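Transcriptional regulator, LacI family (Lactobacillus brevis, PDB 3JY6) probably binds cis-regulatory DNA as a LacI-family transcription factor, the part in this crystal having a periplasmic-binding-protein fold. Local coordinates at residues 87-101 / 239-251. Numbering follows the deposited sequence.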
loop_
_atom_site.group_PDB
_atom_site.type_symbol
_atom_site.label_atom_id
_atom_site.label_comp_id
_atom_site.label_asym_id
_atom_site.label_seq_id
_atom_site.Cartn_x
_atom_site.Cartn_y
_atom_site.Cartn_z
ATOM N N PRO A 87 -25.175 -4.602 -10.806
ATOM C CA PRO A 87 -24.719 -5.895 -10.300
ATOM C C PRO A 87 -23.663 -5.692 -9.217
ATOM O O PRO A 87 -22.931 -4.701 -9.228
ATOM C CB PRO A 87 -24.172 -6.594 -11.546
ATOM C CG PRO A 87 -23.763 -5.435 -12.454
ATOM C CD PRO A 87 -24.903 -4.460 -12.247
ATOM N N VAL A 88 -23.593 -6.636 -8.283
ATOM C CA VAL A 88 -22.651 -6.558 -7.174
ATOM C C VAL A 88 -21.912 -7.872 -6.981
ATOM O O VAL A 88 -22.479 -8.949 -7.185
ATOM C CB VAL A 88 -23.386 -6.250 -5.839
ATOM C CG1 VAL A 88 -22.387 -6.116 -4.694
ATOM C CG2 VAL A 88 -24.232 -4.965 -5.976
ATOM N N VAL A 89 -20.641 -7.780 -6.597
ATOM C CA VAL A 89 -19.839 -8.959 -6.288
ATOM C C VAL A 89 -19.077 -8.585 -5.026
ATOM O O VAL A 89 -18.524 -7.492 -4.941
ATOM C CB VAL A 89 -18.810 -9.323 -7.398
ATOM C CG1 VAL A 89 -17.969 -10.513 -6.951
ATOM C CG2 VAL A 89 -19.514 -9.698 -8.674
ATOM N N SER A 90 -19.060 -9.478 -4.044
ATOM C CA SER A 90 -18.351 -9.215 -2.797
ATOM C C SER A 90 -17.054 -10.035 -2.750
ATOM O O SER A 90 -16.954 -11.110 -3.344
ATOM C CB SER A 90 -19.249 -9.558 -1.602
ATOM O OG SER A 90 -18.862 -8.819 -0.455
ATOM N N VAL A 91 -16.057 -9.514 -2.054
ATOM C CA VAL A 91 -14.776 -10.199 -1.956
ATOM C C VAL A 91 -14.188 -10.194 -0.553
ATOM O O VAL A 91 -14.283 -9.199 0.173
ATOM C CB VAL A 91 -13.725 -9.561 -2.905
ATOM C CG1 VAL A 91 -12.426 -10.368 -2.875
ATOM C CG2 VAL A 91 -14.279 -9.486 -4.315
ATOM N N ASP A 92 -13.597 -11.330 -0.186
ATOM C CA ASP A 92 -12.913 -11.511 1.093
ATOM C C ASP A 92 -13.786 -11.284 2.326
ATOM O O ASP A 92 -13.294 -10.820 3.348
ATOM C CB ASP A 92 -11.703 -10.564 1.150
ATOM C CG ASP A 92 -10.758 -10.888 2.291
ATOM O OD1 ASP A 92 -10.256 -12.027 2.339
ATOM O OD2 ASP A 92 -10.509 -10.009 3.144
ATOM N N ARG A 93 -15.063 -11.640 2.249
ATOM C CA ARG A 93 -15.957 -11.399 3.373
ATOM C C ARG A 93 -16.465 -12.570 4.180
ATOM O O ARG A 93 -16.786 -12.407 5.351
ATOM C CB ARG A 93 -17.157 -10.571 2.907
ATOM C CG ARG A 93 -16.904 -9.073 2.917
ATOM C CD ARG A 93 -16.845 -8.573 4.346
ATOM N NE ARG A 93 -18.025 -8.995 5.102
ATOM C CZ ARG A 93 -19.228 -8.430 5.011
ATOM N NH1 ARG A 93 -19.427 -7.400 4.194
ATOM N NH2 ARG A 93 -20.236 -8.908 5.731
ATOM N N GLU A 94 -16.552 -13.745 3.581
ATOM C CA GLU A 94 -17.061 -14.901 4.306
ATOM C C GLU A 94 -18.412 -14.535 4.932
ATOM O O GLU A 94 -18.598 -14.621 6.144
ATOM C CB GLU A 94 -16.091 -15.332 5.407
ATOM C CG GLU A 94 -16.240 -16.805 5.793
ATOM C CD GLU A 94 -15.295 -17.708 5.020
ATOM O OE1 GLU A 94 -14.107 -17.799 5.404
ATOM O OE2 GLU A 94 -15.733 -18.320 4.022
ATOM N N MET A 95 -19.340 -14.107 4.080
ATOM C CA MET A 95 -20.694 -13.730 4.491
ATOM C C MET A 95 -21.597 -14.936 4.230
ATOM O O MET A 95 -21.527 -15.533 3.158
ATOM C CB MET A 95 -21.172 -12.558 3.634
ATOM C CG MET A 95 -22.223 -11.667 4.274
ATOM S SD MET A 95 -23.117 -10.669 3.045
ATOM C CE MET A 95 -21.804 -10.098 1.986
ATOM N N ASP A 96 -22.432 -15.321 5.188
ATOM C CA ASP A 96 -23.316 -16.454 4.926
ATOM C C ASP A 96 -24.640 -15.920 4.385
ATOM O O ASP A 96 -25.044 -14.803 4.693
ATOM C CB ASP A 96 -23.552 -17.286 6.196
ATOM C CG ASP A 96 -24.433 -16.583 7.204
ATOM O OD1 ASP A 96 -24.186 -15.389 7.467
ATOM O OD2 ASP A 96 -25.365 -17.227 7.736
ATOM N N ALA A 97 -25.291 -16.709 3.545
ATOM C CA ALA A 97 -26.570 -16.315 2.965
ATOM C C ALA A 97 -26.441 -15.025 2.140
ATOM O O ALA A 97 -27.362 -14.211 2.094
ATOM C CB ALA A 97 -27.608 -16.133 4.080
ATOM N N CYS A 98 -25.302 -14.843 1.480
ATOM C CA CYS A 98 -25.070 -13.644 0.668
ATOM C C CYS A 98 -25.947 -13.632 -0.591
ATOM O O CYS A 98 -26.036 -14.624 -1.305
ATOM C CB CYS A 98 -23.590 -13.559 0.266
ATOM S SG CYS A 98 -23.087 -11.998 -0.535
ATOM N N PRO A 99 -26.588 -12.491 -0.888
ATOM C CA PRO A 99 -27.460 -12.339 -2.058
ATOM C C PRO A 99 -26.754 -12.203 -3.421
ATOM O O PRO A 99 -27.377 -12.391 -4.477
ATOM C CB PRO A 99 -28.271 -11.099 -1.712
ATOM C CG PRO A 99 -27.255 -10.258 -1.002
ATOM C CD PRO A 99 -26.578 -11.254 -0.083
ATOM N N TRP A 100 -25.472 -11.867 -3.415
ATOM C CA TRP A 100 -24.757 -11.735 -4.680
ATOM C C TRP A 100 -23.582 -12.709 -4.706
ATOM O O TRP A 100 -23.253 -13.307 -3.687
ATOM C CB TRP A 100 -24.307 -10.280 -4.889
ATOM C CG TRP A 100 -23.821 -9.589 -3.665
ATOM C CD1 TRP A 100 -22.672 -9.852 -2.981
ATOM C CD2 TRP A 100 -24.480 -8.530 -2.954
ATOM N NE1 TRP A 100 -22.566 -9.013 -1.893
ATOM C CE2 TRP A 100 -23.650 -8.179 -1.866
ATOM C CE3 TRP A 100 -25.661 -7.808 -3.159
ATOM C CZ2 TRP A 100 -23.996 -7.179 -0.949
ATOM C CZ3 TRP A 100 -26.002 -6.809 -2.249
ATOM C CH2 TRP A 100 -25.158 -6.488 -1.172
ATOM N N PRO A 101 -22.960 -12.916 -5.876
ATOM C CA PRO A 101 -21.828 -13.852 -5.927
ATOM C C PRO A 101 -20.671 -13.367 -5.054
ATOM O O PRO A 101 -20.498 -12.160 -4.864
ATOM C CB PRO A 101 -21.442 -13.862 -7.409
ATOM C CG PRO A 101 -22.708 -13.408 -8.129
ATOM C CD PRO A 101 -23.251 -12.347 -7.209
ATOM N N MET A 239 -7.740 -12.944 -6.517
ATOM C CA MET A 239 -9.086 -12.790 -5.969
ATOM C C MET A 239 -9.755 -11.601 -6.679
ATOM O O MET A 239 -10.936 -11.651 -7.040
ATOM C CB MET A 239 -9.017 -12.551 -4.449
ATOM C CG MET A 239 -8.607 -13.774 -3.596
ATOM S SD MET A 239 -8.558 -13.430 -1.801
ATOM C CE MET A 239 -10.255 -13.638 -1.357
ATOM N N GLY A 240 -8.972 -10.551 -6.909
ATOM C CA GLY A 240 -9.487 -9.368 -7.584
ATOM C C GLY A 240 -9.837 -9.644 -9.040
ATOM O O GLY A 240 -10.856 -9.171 -9.555
ATOM N N ALA A 241 -8.992 -10.417 -9.719
ATOM C CA ALA A 241 -9.253 -10.756 -11.121
ATOM C C ALA A 241 -10.451 -11.715 -11.244
ATOM O O ALA A 241 -11.218 -11.654 -12.209
ATOM C CB ALA A 241 -7.991 -11.385 -11.773
ATOM N N SER A 242 -10.607 -12.603 -10.270
ATOM C CA SER A 242 -11.709 -13.549 -10.302
ATOM C C SER A 242 -13.016 -12.812 -10.070
ATOM O O SER A 242 -14.041 -13.129 -10.688
ATOM C CB SER A 242 -11.519 -14.626 -9.233
ATOM O OG SER A 242 -10.281 -15.274 -9.429
ATOM N N SER A 243 -12.987 -11.827 -9.182
ATOM C CA SER A 243 -14.196 -11.067 -8.901
ATOM C C SER A 243 -14.566 -10.214 -10.105
ATOM O O SER A 243 -15.758 -9.939 -10.331
ATOM C CB SER A 243 -14.038 -10.192 -7.651
ATOM O OG SER A 243 -13.245 -9.049 -7.885
ATOM N N ALA A 244 -13.554 -9.803 -10.876
ATOM C CA ALA A 244 -13.801 -9.007 -12.080
ATOM C C ALA A 244 -14.367 -9.911 -13.186
ATOM O O ALA A 244 -15.170 -9.471 -14.008
ATOM C CB ALA A 244 -12.524 -8.334 -12.561
ATOM N N GLU A 245 -13.944 -11.170 -13.212
ATOM C CA GLU A 245 -14.451 -12.112 -14.209
ATOM C C GLU A 245 -15.946 -12.344 -13.971
ATOM O O GLU A 245 -16.737 -12.431 -14.908
ATOM C CB GLU A 245 -13.698 -13.447 -14.132
ATOM C CG GLU A 245 -12.272 -13.401 -14.684
ATOM C CD GLU A 245 -12.226 -13.391 -16.205
ATOM O OE1 GLU A 245 -13.300 -13.283 -16.832
ATOM O OE2 GLU A 245 -11.110 -13.487 -16.776
ATOM N N ILE A 246 -16.328 -12.425 -12.706
ATOM C CA ILE A 246 -17.726 -12.632 -12.357
ATOM C C ILE A 246 -18.528 -11.388 -12.758
ATOM O O ILE A 246 -19.609 -11.492 -13.332
ATOM C CB ILE A 246 -17.870 -12.893 -10.828
ATOM C CG1 ILE A 246 -17.209 -14.231 -10.460
ATOM C CG2 ILE A 246 -19.328 -12.897 -10.442
ATOM C CD1 ILE A 246 -17.195 -14.526 -8.970
ATOM N N MET A 247 -17.981 -10.211 -12.467
ATOM C CA MET A 247 -18.657 -8.961 -12.801
ATOM C C MET A 247 -18.941 -8.879 -14.298
ATOM O O MET A 247 -20.052 -8.552 -14.711
ATOM C CB MET A 247 -17.807 -7.764 -12.355
ATOM C CG MET A 247 -18.339 -6.356 -12.752
ATOM S SD MET A 247 -19.980 -5.983 -12.108
ATOM C CE MET A 247 -20.442 -4.788 -12.931
ATOM N N LEU A 248 -17.939 -9.182 -15.112
ATOM C CA LEU A 248 -18.120 -9.132 -16.553
ATOM C C LEU A 248 -19.225 -10.096 -16.994
ATOM O O LEU A 248 -19.902 -9.850 -17.984
ATOM C CB LEU A 248 -16.815 -9.481 -17.256
ATOM C CG LEU A 248 -15.680 -8.473 -17.060
ATOM C CD1 LEU A 248 -14.455 -8.939 -17.836
ATOM C CD2 LEU A 248 -16.117 -7.099 -17.552
ATOM N N ARG A 249 -19.397 -11.192 -16.258
ATOM C CA ARG A 249 -20.437 -12.159 -16.588
ATOM C C ARG A 249 -21.798 -11.556 -16.267
ATOM O O ARG A 249 -22.768 -11.779 -16.991
ATOM C CB ARG A 249 -20.231 -13.466 -15.811
ATOM C CG ARG A 249 -19.161 -14.373 -16.397
ATOM C CD ARG A 249 -18.841 -15.520 -15.459
ATOM N NE ARG A 249 -20.016 -16.348 -15.156
ATOM C CZ ARG A 249 -20.073 -17.183 -14.121
ATOM N NH1 ARG A 249 -19.032 -17.286 -13.305
ATOM N NH2 ARG A 249 -21.157 -17.909 -13.896
ATOM N N GLN A 250 -21.875 -10.778 -15.192
ATOM C CA GLN A 250 -23.138 -10.142 -14.823
ATOM C C GLN A 250 -23.439 -9.016 -15.825
ATOM O O GLN A 250 -24.586 -8.837 -16.231
ATOM C CB GLN A 250 -23.077 -9.561 -13.400
ATOM C CG GLN A 250 -22.779 -10.572 -12.269
ATOM C CD GLN A 250 -22.516 -9.880 -10.917
ATOM O OE1 GLN A 250 -21.664 -9.003 -10.821
ATOM N NE2 GLN A 250 -23.249 -10.270 -9.886
ATOM N N LEU A 251 -22.399 -8.280 -16.229
ATOM C CA LEU A 251 -22.536 -7.172 -17.181
ATOM C C LEU A 251 -22.948 -7.660 -18.560
ATOM O O LEU A 251 -23.543 -6.916 -19.349
ATOM C CB LEU A 251 -21.213 -6.408 -17.307
ATOM C CG LEU A 251 -20.813 -5.548 -16.106
ATOM C CD1 LEU A 251 -19.374 -5.064 -16.263
ATOM C CD2 LEU A 251 -21.776 -4.372 -15.981
#
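Gln250 donates NE2 to Val88 O at 3.1 Å, almost straight at 170°, its side chain long enough to span from helix to strand. The carbonyl oxygen lies in the plane of the amide, yet NE2 stands above the carbonyl's own plane. The helix packs nearly antiparallel (167°) on strand 88-91, an inner strand of the parallel six-stranded sheet, the alpha/beta layering of a periplasmic-binding-protein lobe. Alternation along the strand sends Val89 and Val91 to the helix; their short, branched side chains let it sit close, axes 8.6 Å apart, with small Ser243 fitting opposite them. A bond to Gly240 O, which also accepts from Ala244 N, holds Ser243 OG on its own helix (chi1 75°), while CB meets Val91 CG2 in a tight 3.4 Å pair. Val89 CG2 meets Ile246 CG2 at 3.7 Å, and the same isoleucine methyl touches Pro101 CB. At the C-terminal end of the strand, Met239 brings CE near Asp92, whose OD1 is bonded to Gln234. Pro87 lays its ring across the end of Met247, while its CB rests on Gln250. The other amide atom, Gln250 OE1, is buried by the contact, has no polar partner in the model and lies 3.1 Å from Val89 CG2.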